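Local atomic coordinates of kynurenine formamidase (Bacillus anthracis, PDB entry 4CO9), a protein that catalyses the zinc-dependent hydrolysis of N-formyl-L-kynurenine to L-kynurenine and formate, the second step of tryptophan degradation through the kynurenine pathway. Residues G185-I190 with A206-I211; V79-I84 with G105-L110; I9-P14 with V177-V182; I85-L90 with L111-H116. One frame throughout, in Å; residues are numbered along the deposited sequence. Where two conformers were deposited one is given.

Interaction 1: residues G185-I190 with A206-I211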
loop_
_atom_site.group_PDB
_atom_site.type_symbol
_atom_site.label_atom_id
_atom_site.label_comp_id
_atom_site.label_asym_id
_atom_site.label_seq_id
_atom_site.Cartn_x
_atom_site.Cartn_y
_atom_site.Cartn_z
ATOM N N GLY C 185 1.741 -3.143 -23.392
ATOM C CA GLY C 185 3.165 -3.395 -23.428
ATOM C C GLY C 185 3.733 -3.826 -22.102
ATOM O O GLY C 185 3.011 -4.320 -21.224
ATOM N N ASP C 186 5.038 -3.616 -21.965
ATOM C CA ASP C 186 5.789 -4.105 -20.841
ATOM C C ASP C 186 6.120 -3.010 -19.852
ATOM O O ASP C 186 6.534 -1.911 -20.227
ATOM C CB ASP C 186 7.070 -4.778 -21.315
ATOM C CG ASP C 186 6.805 -6.136 -21.926
ATOM O OD1 ASP C 186 5.833 -6.822 -21.516
ATOM O OD2 ASP C 186 7.581 -6.524 -22.800
ATOM N N TYR C 187 5.938 -3.337 -18.581
ATOM C CA TYR C 187 6.153 -2.407 -17.509
ATOM C C TYR C 187 6.738 -3.148 -16.332
ATOM O O TYR C 187 6.787 -4.383 -16.316
ATOM C CB TYR C 187 4.822 -1.804 -17.068
ATOM C CG TYR C 187 4.105 -0.994 -18.105
ATOM C CD1 TYR C 187 3.327 -1.609 -19.090
ATOM C CD2 TYR C 187 4.159 0.392 -18.083
ATOM C CE1 TYR C 187 2.645 -0.855 -20.024
ATOM C CE2 TYR C 187 3.493 1.151 -19.016
ATOM C CZ TYR C 187 2.732 0.531 -19.977
ATOM O OH TYR C 187 2.087 1.305 -20.908
ATOM N N GLU C 188 7.177 -2.387 -15.340
ATOM C CA GLU C 188 7.380 -2.912 -14.005
ATOM C C GLU C 188 6.151 -2.527 -13.196
ATOM O O GLU C 188 5.672 -1.402 -13.302
ATOM C CB GLU C 188 8.663 -2.348 -13.395
ATOM C CG GLU C 188 9.924 -2.936 -14.027
ATOM C CD GLU C 188 10.386 -4.213 -13.364
ATOM O OE1 GLU C 188 9.646 -4.742 -12.535
ATOM O OE2 GLU C 188 11.468 -4.729 -13.708
ATOM N N LEU C 189 5.608 -3.483 -12.445
ATOM C CA LEU C 189 4.407 -3.269 -11.621
ATOM C C LEU C 189 4.794 -3.277 -10.150
ATOM O O LEU C 189 5.663 -4.038 -9.737
ATOM C CB LEU C 189 3.386 -4.390 -11.844
ATOM C CG LEU C 189 2.136 -4.454 -10.951
ATOM C CD1 LEU C 189 1.223 -3.254 -11.149
ATOM C CD2 LEU C 189 1.365 -5.741 -11.231
ATOM N N ILE C 190 4.142 -2.416 -9.376
ATOM C CA ILE C 190 4.128 -2.515 -7.919
ATOM C C ILE C 190 2.665 -2.496 -7.482
ATOM O O ILE C 190 1.913 -1.585 -7.844
ATOM C CB ILE C 190 4.846 -1.336 -7.247
ATOM C CG1 ILE C 190 6.309 -1.250 -7.725
ATOM C CG2 ILE C 190 4.789 -1.477 -5.729
ATOM C CD1 ILE C 190 6.986 0.049 -7.349
ATOM N N ALA C 206 -1.435 0.508 -6.725
ATOM C CA ALA C 206 -0.857 -0.072 -7.909
ATOM C C ALA C 206 -0.296 1.026 -8.791
ATOM O O ALA C 206 -0.997 1.989 -9.130
ATOM C CB ALA C 206 -1.889 -0.896 -8.664
ATOM N N VAL C 207 0.981 0.878 -9.142
ATOM C CA VAL C 207 1.654 1.768 -10.076
ATOM C C VAL C 207 2.482 0.952 -11.062
ATOM O O VAL C 207 2.886 -0.172 -10.767
ATOM C CB VAL C 207 2.589 2.771 -9.352
ATOM C CG1 VAL C 207 1.815 3.611 -8.358
ATOM C CG2 VAL C 207 3.729 2.049 -8.643
ATOM N N ILE C 208 2.785 1.557 -12.211
ATOM C CA ILE C 208 3.612 0.915 -13.238
ATOM C C ILE C 208 4.614 1.891 -13.853
ATOM O O ILE C 208 4.359 3.095 -13.913
ATOM C CB ILE C 208 2.758 0.306 -14.385
ATOM C CG1 ILE C 208 1.854 1.366 -15.042
ATOM C CG2 ILE C 208 1.950 -0.866 -13.859
ATOM C CD1 ILE C 208 1.061 0.866 -16.241
ATOM N N ARG C 209 5.741 1.346 -14.304
ATOM C CA ARG C 209 6.760 2.110 -14.988
ATOM C C ARG C 209 7.126 1.387 -16.287
ATOM O O ARG C 209 7.434 0.194 -16.259
ATOM C CB ARG C 209 7.992 2.208 -14.102
ATOM C CG ARG C 209 9.121 3.025 -14.681
ATOM C CD ARG C 209 10.217 3.244 -13.659
ATOM N NE ARG C 209 10.888 2.017 -13.294
ATOM C CZ ARG C 209 11.868 1.944 -12.399
ATOM N NH1 ARG C 209 12.271 3.027 -11.743
ATOM N NH2 ARG C 209 12.438 0.779 -12.141
ATOM N N PRO C 210 7.118 2.109 -17.421
ATOM C CA PRO C 210 7.435 1.447 -18.698
ATOM C C PRO C 210 8.858 0.908 -18.704
ATOM O O PRO C 210 9.745 1.555 -18.157
ATOM C CB PRO C 210 7.234 2.543 -19.746
ATOM C CG PRO C 210 6.996 3.811 -19.014
ATOM C CD PRO C 210 6.764 3.530 -17.572
ATOM N N ILE C 211 9.077 -0.282 -19.261
ATOM C CA ILE C 211 10.431 -0.872 -19.252
ATOM C C ILE C 211 11.379 -0.128 -20.193
ATOM O O ILE C 211 12.594 -0.172 -19.977
ATOM C CB ILE C 211 10.525 -2.366 -19.649
ATOM C CG1 ILE C 211 10.449 -2.562 -21.180
ATOM C CG2 ILE C 211 9.533 -3.227 -18.889
ATOM C CD1 ILE C 211 9.290 -1.894 -21.891
ATOM O OXT ILE C 211 10.964 0.495 -21.186
#
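Ile208 forks between two neighbours on the strand 185-190: its CD1 rests on the ring of Tyr187, while its CG2 meets the CD1 of Leu189 at 3.7 Å. The methyl CD1 of Ile208 lies 3.8 Å from the centroid of the Tyr187 ring, a CH-pi contact over one face, displaced toward the rim beside CD2 and CE2. CG1 of Ile208 sits between its own backbone N and carbonyl carbon (chi1 57°), which brings it to the CD2 corner of the Tyr187 ring. Pro210 adds a second bump to the ring, its CB 4.1 Å from CE2 of Tyr187. Leu189 CD1 also touches Val207 O at 3.5 Å. The face that carries Ile190 and Val207, and further along Glu188 and Arg209, has the first two side chains alongside each other and pointing the same way, with Ile190 CB 3.8 Å from Val207 CG2. At the chain terminus, Ile211 folds CG2 and CD1 around the carbonyl of Asp186, and its CD1 touches Asp186 CB at 3.7 Å.

The backbones pair antiparallel within the main mixed sheet, between strands 9-10 and 81-86. Glu188 with Arg209 and Ile190 with Val207 are hydrogen-bonded pairs, and Ile211 N adds a longer bond to Asp186 O (3.2 Å). The hydroxyl of Tyr187 bonds to Ala183 O, and Ile190 packs on Ile190 of the second subunit. The paired backbone groups satisfy one another, so Tyr187, Leu189, Ile190, Val207 and Ile208 can be buried, while Glu188 and Arg209 stay partly exposed.

Interaction 2: residues V79-I84 with G105-L110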
loop_
_atom_site.group_PDB
_atom_site.type_symbol
_atom_site.label_atom_id
_atom_site.label_comp_id
_atom_site.label_asym_id
_atom_site.label_seq_id
_atom_site.Cartn_x
_atom_site.Cartn_y
_atom_site.Cartn_z
ATOM N N VAL C 79 5.549 -7.390 -7.079
ATOM C CA VAL C 79 6.491 -6.427 -7.624
ATOM C C VAL C 79 7.281 -7.084 -8.746
ATOM O O VAL C 79 7.925 -8.108 -8.528
ATOM C CB VAL C 79 7.495 -5.938 -6.559
ATOM C CG1 VAL C 79 8.393 -4.847 -7.137
ATOM C CG2 VAL C 79 6.764 -5.408 -5.328
ATOM N N GLY C 80 7.292 -6.463 -9.919
ATOM C CA GLY C 80 8.151 -6.937 -10.999
ATOM C C GLY C 80 7.548 -6.771 -12.376
ATOM O O GLY C 80 6.493 -6.144 -12.525
ATOM N N PRO C 81 8.232 -7.319 -13.400
ATOM C CA PRO C 81 7.811 -7.174 -14.786
ATOM C C PRO C 81 6.376 -7.608 -14.986
ATOM O O PRO C 81 5.945 -8.611 -14.411
ATOM C CB PRO C 81 8.775 -8.104 -15.542
ATOM C CG PRO C 81 10.007 -8.085 -14.715
ATOM C CD PRO C 81 9.512 -8.048 -13.294
ATOM N N THR C 82 5.653 -6.834 -15.780
ATOM C CA THR C 82 4.255 -7.098 -16.076
ATOM C C THR C 82 3.997 -6.763 -17.522
ATOM O O THR C 82 4.638 -5.882 -18.092
ATOM C CB THR C 82 3.201 -6.298 -15.237
ATOM O OG1 THR C 82 1.896 -6.877 -15.398
ATOM C CG2 THR C 82 3.076 -4.862 -15.688
ATOM N N ARG C 83 3.075 -7.504 -18.123
ATOM C CA ARG C 83 2.616 -7.218 -19.459
ATOM C C ARG C 83 1.171 -6.764 -19.388
ATOM O O ARG C 83 0.385 -7.325 -18.632
ATOM C CB ARG C 83 2.727 -8.464 -20.340
ATOM C CG ARG C 83 2.097 -8.209 -21.687
ATOM C CD ARG C 83 3.026 -7.752 -22.797
ATOM N NE ARG C 83 4.324 -8.426 -22.839
ATOM C CZ ARG C 83 4.569 -9.540 -23.519
ATOM N NH1 ARG C 83 3.609 -10.133 -24.219
ATOM N NH2 ARG C 83 5.793 -10.057 -23.511
ATOM N N ILE C 84 0.823 -5.759 -20.183
ATOM C CA ILE C 84 -0.543 -5.272 -20.279
ATOM C C ILE C 84 -1.097 -5.503 -21.686
ATOM O O ILE C 84 -0.441 -5.164 -22.676
ATOM C CB ILE C 84 -0.607 -3.775 -19.947
ATOM C CG1 ILE C 84 0.020 -3.539 -18.562
ATOM C CG2 ILE C 84 -2.036 -3.266 -20.022
ATOM C CD1 ILE C 84 -0.085 -2.118 -18.065
ATOM N N GLY C 105 7.490 -16.000 -21.119
ATOM C CA GLY C 105 8.347 -15.298 -20.167
ATOM C C GLY C 105 7.630 -14.265 -19.304
ATOM O O GLY C 105 8.258 -13.648 -18.447
ATOM N N VAL C 106 6.331 -14.087 -19.519
ATOM C CA VAL C 106 5.540 -13.151 -18.730
ATOM C C VAL C 106 5.262 -13.731 -17.336
ATOM O O VAL C 106 4.883 -14.902 -17.185
ATOM C CB VAL C 106 4.216 -12.801 -19.451
ATOM C CG1 VAL C 106 3.323 -11.942 -18.569
ATOM C CG2 VAL C 106 4.521 -12.084 -20.757
ATOM N N GLU C 107 5.457 -12.901 -16.313
ATOM C CA GLU C 107 5.230 -13.295 -14.908
ATOM C C GLU C 107 3.943 -12.677 -14.323
ATOM O O GLU C 107 3.366 -13.207 -13.373
ATOM C CB GLU C 107 6.433 -12.870 -14.049
ATOM C CG GLU C 107 7.823 -13.434 -14.398
ATOM C CD GLU C 107 8.949 -12.582 -13.818
ATOM O OE1 GLU C 107 8.798 -12.024 -12.704
ATOM O OE2 GLU C 107 9.992 -12.453 -14.489
ATOM N N ARG C 108 3.518 -11.536 -14.858
ATOM C CA ARG C 108 2.353 -10.803 -14.349
ATOM C C ARG C 108 1.610 -10.249 -15.545
ATOM O O ARG C 108 2.237 -9.732 -16.453
ATOM C CB ARG C 108 2.793 -9.650 -13.444
ATOM C CG ARG C 108 3.597 -10.084 -12.236
ATOM C CD ARG C 108 4.273 -8.964 -11.471
ATOM N NE ARG C 108 5.157 -9.599 -10.497
ATOM C CZ ARG C 108 6.345 -10.124 -10.782
ATOM N NH1 ARG C 108 6.867 -10.038 -12.009
ATOM N NH2 ARG C 108 7.033 -10.726 -9.819
ATOM N N LEU C 109 0.284 -10.355 -15.542
ATOM C CA LEU C 109 -0.506 -9.952 -16.689
ATOM C C LEU C 109 -1.688 -9.107 -16.264
ATOM O O LEU C 109 -2.461 -9.521 -15.402
ATOM C CB LEU C 109 -0.993 -11.202 -17.431
ATOM C CG LEU C 109 -1.817 -10.994 -18.692
ATOM C CD1 LEU C 109 -0.952 -10.367 -19.777
ATOM C CD2 LEU C 109 -2.376 -12.321 -19.184
ATOM N N LEU C 110 -1.792 -7.905 -16.831
ATOM C CA LEU C 110 -2.943 -7.024 -16.599
ATOM C C LEU C 110 -3.819 -6.997 -17.830
ATOM O O LEU C 110 -3.326 -6.812 -18.950
ATOM C CB LEU C 110 -2.506 -5.604 -16.240
ATOM C CG LEU C 110 -1.479 -5.458 -15.125
ATOM C CD1 LEU C 110 -1.165 -4.004 -14.832
ATOM C CD2 LEU C 110 -1.929 -6.165 -13.853
HETATM O O HOH W 1 6.027 -10.129 -16.968
#
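Strand 81-84 runs parallel to strand 108-110 at 31°, setting Arg83 beside Leu109 and Ile84 beside Leu110, with Arg83 N bonded to Arg108 O (2.9 Å) and Leu110 N to Arg83 O (2.9 Å). Arg108 extends from CG to NE (chi3 -171°) past Pro81 to Val79 and Gly80. Its NH1 gives a fairly straight bond to Pro81 O (2.9 Å), which lies at the edge of the guanidinium in its plane, and forms a salt bridge with Glu107 OE1, met from above the carboxylate plane. Val79 O and the CA of Gly80 lie over one guanidinium face, where glycine lets the group come close. NE and NH2 bond to the carbonyls of Val77 and Gln76, fixing the rotation of the group. These two strands are adjacent in the mixed sheet, and the connection between them passes through the short helix 95-98. Arg83 crosses Val106 at about a right angle, CG2 of Val106 covering one face of its guanidinium 3.6 Å from NH2; NE of Arg83 forms a salt bridge with Asp186. Ile84 CD1 meets Leu110 CD1 at 3.9 Å. A water accepts from Glu107 N (2.9 Å) and donates weakly to Pro81 O.

Interaction 3: residues I9-P14 with V177-V182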
loop_
_atom_site.group_PDB
_atom_site.type_symbol
_atom_site.label_atom_id
_atom_site.label_comp_id
_atom_site.label_asym_id
_atom_site.label_seq_id
_atom_site.Cartn_x
_atom_site.Cartn_y
_atom_site.Cartn_z
ATOM N N ILE C 9 3.652 5.455 -13.039
ATOM C CA ILE C 9 2.315 5.882 -13.421
ATOM C C ILE C 9 1.292 5.253 -12.480
ATOM O O ILE C 9 1.279 4.046 -12.299
ATOM C CB ILE C 9 1.980 5.433 -14.853
ATOM C CG1 ILE C 9 2.999 6.027 -15.837
ATOM C CG2 ILE C 9 0.571 5.854 -15.265
ATOM C CD1 ILE C 9 3.012 5.288 -17.168
ATOM N N ASP C 10 0.414 6.081 -11.921
ATOM C CA ASP C 10 -0.652 5.618 -11.031
ATOM C C ASP C 10 -1.717 4.865 -11.824
ATOM O O ASP C 10 -2.263 5.400 -12.799
ATOM C CB ASP C 10 -1.267 6.836 -10.332
ATOM C CG ASP C 10 -2.158 6.483 -9.152
ATOM O OD1 ASP C 10 -2.299 5.287 -8.808
ATOM O OD2 ASP C 10 -2.720 7.430 -8.549
ATOM N N ILE C 11 -2.006 3.627 -11.429
ATOM C CA ILE C 11 -3.125 2.882 -12.013
ATOM C C ILE C 11 -4.132 2.450 -10.940
ATOM O O ILE C 11 -4.799 1.420 -11.077
ATOM C CB ILE C 11 -2.651 1.683 -12.868
ATOM C CG1 ILE C 11 -1.795 0.703 -12.061
ATOM C CG2 ILE C 11 -1.878 2.199 -14.068
ATOM C CD1 ILE C 11 -1.701 -0.671 -12.689
ATOM N N SER C 12 -4.229 3.255 -9.884
ATOM C CA SER C 12 -5.143 3.000 -8.782
ATOM C C SER C 12 -6.363 3.924 -8.842
ATOM O O SER C 12 -6.280 5.044 -9.334
ATOM C CB SER C 12 -4.440 3.217 -7.448
ATOM O OG SER C 12 -3.257 2.444 -7.350
ATOM N N GLN C 13 -7.492 3.431 -8.340
ATOM C CA GLN C 13 -8.700 4.243 -8.209
ATOM C C GLN C 13 -8.606 5.172 -6.991
ATOM O O GLN C 13 -8.247 4.730 -5.912
ATOM C CB GLN C 13 -9.927 3.343 -8.076
ATOM C CG GLN C 13 -10.246 2.526 -9.314
ATOM C CD GLN C 13 -11.513 1.716 -9.202
ATOM O OE1 GLN C 13 -12.027 1.482 -8.114
ATOM N NE2 GLN C 13 -12.038 1.281 -10.341
ATOM N N PRO C 14 -8.966 6.455 -7.156
ATOM C CA PRO C 14 -8.949 7.333 -5.996
ATOM C C PRO C 14 -9.928 6.856 -4.933
ATOM O O PRO C 14 -11.069 6.502 -5.258
ATOM C CB PRO C 14 -9.385 8.690 -6.559
ATOM C CG PRO C 14 -9.023 8.637 -7.996
ATOM C CD PRO C 14 -9.234 7.196 -8.408
ATOM N N VAL C 177 -7.809 -2.234 -11.232
ATOM C CA VAL C 177 -6.771 -1.359 -11.776
ATOM C C VAL C 177 -7.399 -0.419 -12.812
ATOM O O VAL C 177 -8.468 -0.707 -13.331
ATOM C CB VAL C 177 -5.557 -2.106 -12.376
ATOM C CG1 VAL C 177 -4.719 -2.734 -11.272
ATOM C CG2 VAL C 177 -5.970 -3.145 -13.413
ATOM N N VAL C 178 -6.737 0.704 -13.051
ATOM C CA VAL C 178 -7.189 1.726 -13.992
ATOM C C VAL C 178 -6.199 1.767 -15.141
ATOM O O VAL C 178 -5.042 2.135 -14.950
ATOM C CB VAL C 178 -7.206 3.099 -13.320
ATOM C CG1 VAL C 178 -7.742 4.160 -14.274
ATOM C CG2 VAL C 178 -8.025 3.045 -12.042
ATOM N N LEU C 179 -6.647 1.359 -16.327
ATOM C CA LEU C 179 -5.736 1.149 -17.439
ATOM C C LEU C 179 -6.065 1.932 -18.714
ATOM O O LEU C 179 -5.361 1.792 -19.702
ATOM C CB LEU C 179 -5.680 -0.351 -17.775
ATOM C CG LEU C 179 -5.215 -1.313 -16.686
ATOM C CD1 LEU C 179 -5.295 -2.742 -17.203
ATOM C CD2 LEU C 179 -3.808 -0.991 -16.203
ATOM N N ASP C 180 -7.101 2.758 -18.715
ATOM C CA ASP C 180 -7.468 3.445 -19.966
ATOM C C ASP C 180 -6.451 4.521 -20.390
ATOM O O ASP C 180 -6.358 4.834 -21.565
ATOM C CB ASP C 180 -8.906 3.964 -19.928
ATOM C CG ASP C 180 -9.924 2.912 -20.390
ATOM O OD1 ASP C 180 -9.630 1.684 -20.350
ATOM O OD2 ASP C 180 -11.025 3.320 -20.809
ATOM N N HIS C 181 -5.632 4.990 -19.450
ATOM C CA HIS C 181 -4.622 5.999 -19.727
ATOM C C HIS C 181 -3.231 5.412 -20.001
ATOM O O HIS C 181 -2.278 6.154 -20.130
ATOM C CB HIS C 181 -4.546 7.020 -18.591
ATOM C CG HIS C 181 -4.124 6.440 -17.273
ATOM N ND1 HIS C 181 -4.953 5.644 -16.511
ATOM C CD2 HIS C 181 -2.964 6.544 -16.582
ATOM C CE1 HIS C 181 -4.317 5.265 -15.420
ATOM N NE2 HIS C 181 -3.111 5.805 -15.431
ATOM N N VAL C 182 -3.112 4.092 -20.095
ATOM C CA VAL C 182 -1.823 3.470 -20.355
ATOM C C VAL C 182 -1.876 2.563 -21.578
ATOM O O VAL C 182 -2.875 1.896 -21.857
ATOM C CB VAL C 182 -1.284 2.691 -19.126
ATOM C CG1 VAL C 182 -1.310 3.571 -17.889
ATOM C CG2 VAL C 182 -2.062 1.414 -18.890
HETATM O O HOH W 2 -10.804 0.770 -13.255
#
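His181 holds CG between its backbone N and carbonyl carbon (chi1 63°), and with chi2 at -73° the ring presents NE2 to the carbonyl O of Asp10 at 2.8 Å. Ile11 CG1 likewise lies between its backbone N and carbonyl carbon (chi1 58°), and from there the chain carries CD1 to 3.9 Å from Val177 CG1. The contact joins the short strand 9-10, outermost in the mixed sheet within this chain, and the segment after it to an irregular loop between strands 172-175 and 185-190. Two small turns shape it: an Asx turn, in which Asp10 OD1 accepts from Ser12 N, and a type I beta turn from Leu179 to Val182.

The His181 bond is somewhat bent, yet the carbonyl of Asp10 lies close to the ring plane. Ile9 CG2 approaches the ring edge, 3.7 Å from NE2 of His181, and the two side chains slide past each other in opposite directions. Ile11 carries most of the apolar contact: its CD1 also approaches Leu179 CD2, and its CG2 faces Val182 CG1. Its own carbonyl O accepts from Val178 N (2.9 Å), the donor standing well above the carbonyl plane. Val178 O is buried against the aliphatic CB and CG2 of Ile11 and has no polar partner in the model. Asp10 OD2 forms a salt bridge with Arg205, and Ser12 packs on Ala195 of the second subunit. Gln13 lays CG against Val178 CG2 at 3.6 Å, while a water accepts from Gln13 NE2 (3.2 Å) and donates to Val177 O (2.8 Å).

Interaction 4: residues I85-L90 with L111-H116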
loop_
_atom_site.group_PDB
_atom_site.type_symbol
_atom_site.label_atom_id
_atom_site.label_comp_id
_atom_site.label_asym_id
_atom_site.label_seq_id
_atom_site.Cartn_x
_atom_site.Cartn_y
_atom_site.Cartn_z
ATOM N N ILE C 85 -2.291 -6.087 -21.759
ATOM C CA ILE C 85 -2.934 -6.410 -23.028
ATOM C C ILE C 85 -4.366 -5.952 -23.034
ATOM O O ILE C 85 -4.990 -5.781 -21.980
ATOM C CB ILE C 85 -2.892 -7.924 -23.368
ATOM C CG1 ILE C 85 -3.644 -8.750 -22.339
ATOM C CG2 ILE C 85 -1.446 -8.396 -23.508
ATOM C CD1 ILE C 85 -3.762 -10.223 -22.688
ATOM N N ASP C 86 -4.878 -5.762 -24.237
ATOM C CA ASP C 86 -6.243 -5.328 -24.444
ATOM C C ASP C 86 -7.153 -6.519 -24.728
ATOM O O ASP C 86 -6.947 -7.257 -25.691
ATOM C CB ASP C 86 -6.355 -4.289 -25.551
ATOM C CG ASP C 86 -7.688 -3.583 -25.533
ATOM O OD1 ASP C 86 -8.675 -4.164 -26.023
ATOM O OD2 ASP C 86 -7.754 -2.455 -24.989
ATOM N N VAL C 87 -8.180 -6.672 -23.896
ATOM C CA VAL C 87 -9.208 -7.694 -24.088
ATOM C C VAL C 87 -10.595 -7.047 -24.013
ATOM O O VAL C 87 -11.531 -7.617 -23.468
ATOM C CB VAL C 87 -9.071 -8.838 -23.081
ATOM C CG1 VAL C 87 -7.841 -9.676 -23.407
ATOM C CG2 VAL C 87 -8.981 -8.316 -21.653
ATOM N N SER C 88 -10.717 -5.862 -24.596
ATOM C CA SER C 88 -11.979 -5.143 -24.621
ATOM C C SER C 88 -12.979 -5.825 -25.541
ATOM O O SER C 88 -12.603 -6.616 -26.402
ATOM C CB SER C 88 -11.768 -3.706 -25.081
ATOM O OG SER C 88 -11.123 -3.688 -26.342
ATOM N N ASN C 89 -14.254 -5.518 -25.338
ATOM C CA ASN C 89 -15.325 -6.019 -26.187
ATOM C C ASN C 89 -15.427 -7.538 -26.220
ATOM O O ASN C 89 -15.771 -8.119 -27.251
ATOM C CB ASN C 89 -15.151 -5.444 -27.591
ATOM C CG ASN C 89 -15.418 -3.960 -27.645
ATOM O OD1 ASN C 89 -16.297 -3.447 -26.967
ATOM N ND2 ASN C 89 -14.630 -3.258 -28.426
ATOM N N LEU C 90 -15.158 -8.169 -25.078
ATOM C CA LEU C 90 -15.333 -9.612 -24.921
ATOM C C LEU C 90 -16.200 -9.881 -23.700
ATOM O O LEU C 90 -15.952 -9.318 -22.628
ATOM C CB LEU C 90 -13.982 -10.307 -24.776
ATOM C CG LEU C 90 -13.079 -10.224 -26.009
ATOM C CD1 LEU C 90 -11.650 -10.606 -25.663
ATOM C CD2 LEU C 90 -13.618 -11.112 -27.122
ATOM N N LEU C 111 -5.119 -7.166 -17.614
ATOM C CA LEU C 111 -6.111 -7.222 -18.673
ATOM C C LEU C 111 -6.949 -5.950 -18.695
ATOM O O LEU C 111 -7.652 -5.651 -17.729
ATOM C CB LEU C 111 -7.024 -8.432 -18.467
ATOM C CG LEU C 111 -6.377 -9.796 -18.268
ATOM C CD1 LEU C 111 -7.441 -10.879 -18.132
ATOM C CD2 LEU C 111 -5.460 -10.125 -19.429
ATOM N N ARG C 112 -6.855 -5.197 -19.793
ATOM C CA ARG C 112 -7.714 -4.049 -20.021
ATOM C C ARG C 112 -8.992 -4.496 -20.731
ATOM O O ARG C 112 -8.965 -4.814 -21.920
ATOM C CB ARG C 112 -7.013 -2.970 -20.871
ATOM C CG ARG C 112 -7.758 -1.643 -20.871
ATOM C CD ARG C 112 -7.302 -0.630 -21.929
ATOM N NE ARG C 112 -5.881 -0.293 -21.829
ATOM C CZ ARG C 112 -4.919 -0.940 -22.477
ATOM N NH1 ARG C 112 -5.211 -1.940 -23.318
ATOM N NH2 ARG C 112 -3.662 -0.584 -22.297
ATOM N N THR C 113 -10.092 -4.565 -19.990
ATOM C CA THR C 113 -11.399 -4.843 -20.587
ATOM C C THR C 113 -12.046 -3.557 -21.074
ATOM O O THR C 113 -12.863 -3.593 -21.981
ATOM C CB THR C 113 -12.377 -5.526 -19.603
ATOM O OG1 THR C 113 -12.805 -4.584 -18.615
ATOM C CG2 THR C 113 -11.750 -6.742 -18.939
ATOM N N SER C 114 -11.685 -2.433 -20.459
ATOM C CA SER C 114 -12.316 -1.140 -20.709
ATOM C C SER C 114 -13.833 -1.233 -20.629
ATOM O O SER C 114 -14.537 -0.514 -21.335
ATOM C CB SER C 114 -11.895 -0.576 -22.072
ATOM O OG SER C 114 -10.479 -0.424 -22.144
ATOM N N SER C 115 -14.334 -2.129 -19.783
ATOM C CA SER C 115 -15.769 -2.414 -19.733
ATOM C C SER C 115 -16.517 -1.443 -18.828
ATOM O O SER C 115 -17.690 -1.153 -19.064
ATOM C CB SER C 115 -16.028 -3.838 -19.313
ATOM O OG SER C 115 -17.421 -4.071 -19.195
ATOM N N HIS C 116 -15.852 -0.939 -17.793
ATOM C CA HIS C 116 -16.531 -0.109 -16.807
ATOM C C HIS C 116 -15.806 1.228 -16.651
ATOM O O HIS C 116 -16.178 2.209 -17.297
ATOM C CB HIS C 116 -16.677 -0.860 -15.477
ATOM C CG HIS C 116 -17.476 -0.114 -14.453
ATOM N ND1 HIS C 116 -18.799 0.233 -14.645
ATOM C CD2 HIS C 116 -17.142 0.345 -13.225
ATOM C CE1 HIS C 116 -19.238 0.885 -13.584
ATOM N NE2 HIS C 116 -18.250 0.971 -12.710
HETATM O O HOH W 3 -9.683 -0.683 -24.714
HETATM O O HOH W 4 -15.115 -3.550 -23.385
#
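Val87 N donates to Arg112 O at 2.8 Å, the donor tilted 30° from the carbonyl plane, and one step back Arg112 N gives a nearly straight bond to Ile85 O (2.9 Å). In the modelled conformer of Asp86, chi1 of -165° sets CG anti to the backbone N, and OD2 makes a salt bridge with Arg112 NH1 at 3.1 Å through its anti lone pair. Carboxylate and guanidinium are nearly coplanar, 22° apart. NH1 of Arg112 has a second acidic partner, Asp184, while NE and NH2 bond to the carbonyls of Leu179 and Val182, so that the arginine, buried among these acceptors, is held on several sides.

Here the parallel strands 81-86 and 108-112 of the mixed sheet end, and after each strand the chain makes a small turn. In the same conformer Asp86 OD1 accepts from Ser88 N in an Asx turn, and Thr113 OG1 accepts from Ser115 N in an ST turn, with OG1 also bonded to Asp148.

On the face that Ile85 and Leu111 share, their side chains run alongside each other, CD1 of Ile85 3.7 Å from CD2 of Leu111, and Ile85 packs on Leu98 of helix 95-98. The side chains of Val87 and Leu111 cross obliquely, Val87 CG2 3.7 Å from Leu111 CB, and Val87 CG2 also meets Thr113 CG2. Beyond the strands, CA of Ser88 lies 3.2 Å from Thr113 O, and a water bridges Asn89 N and Thr113 O.

How the interactions relate
Interactions 1, 2 and 4 pair strands of one mixed sheet, and interaction 3 joins its strand 9-10 to a loop. Interactions 2 and 4 are successive halves of the pairing of strands 81-86 and 108-112, their centres 17 Å apart, and Ile85 N probably bonds to Leu110 O where they join. Interaction 1 pairs the next strand over, its centre 8 Å from that of interaction 2, and Tyr187 O probably accepts from Thr82 N. In interaction 3, Ile11 CD1 meets Leu110 CD1 at 4.0 Å, and Asp180 OD1 probably bonds to Ser114 OG of interaction 4. Its loop closely follows Glu175, a ligand of both zinc ions. The side chain of Gln13 remains about 11 Å from a zinc ion.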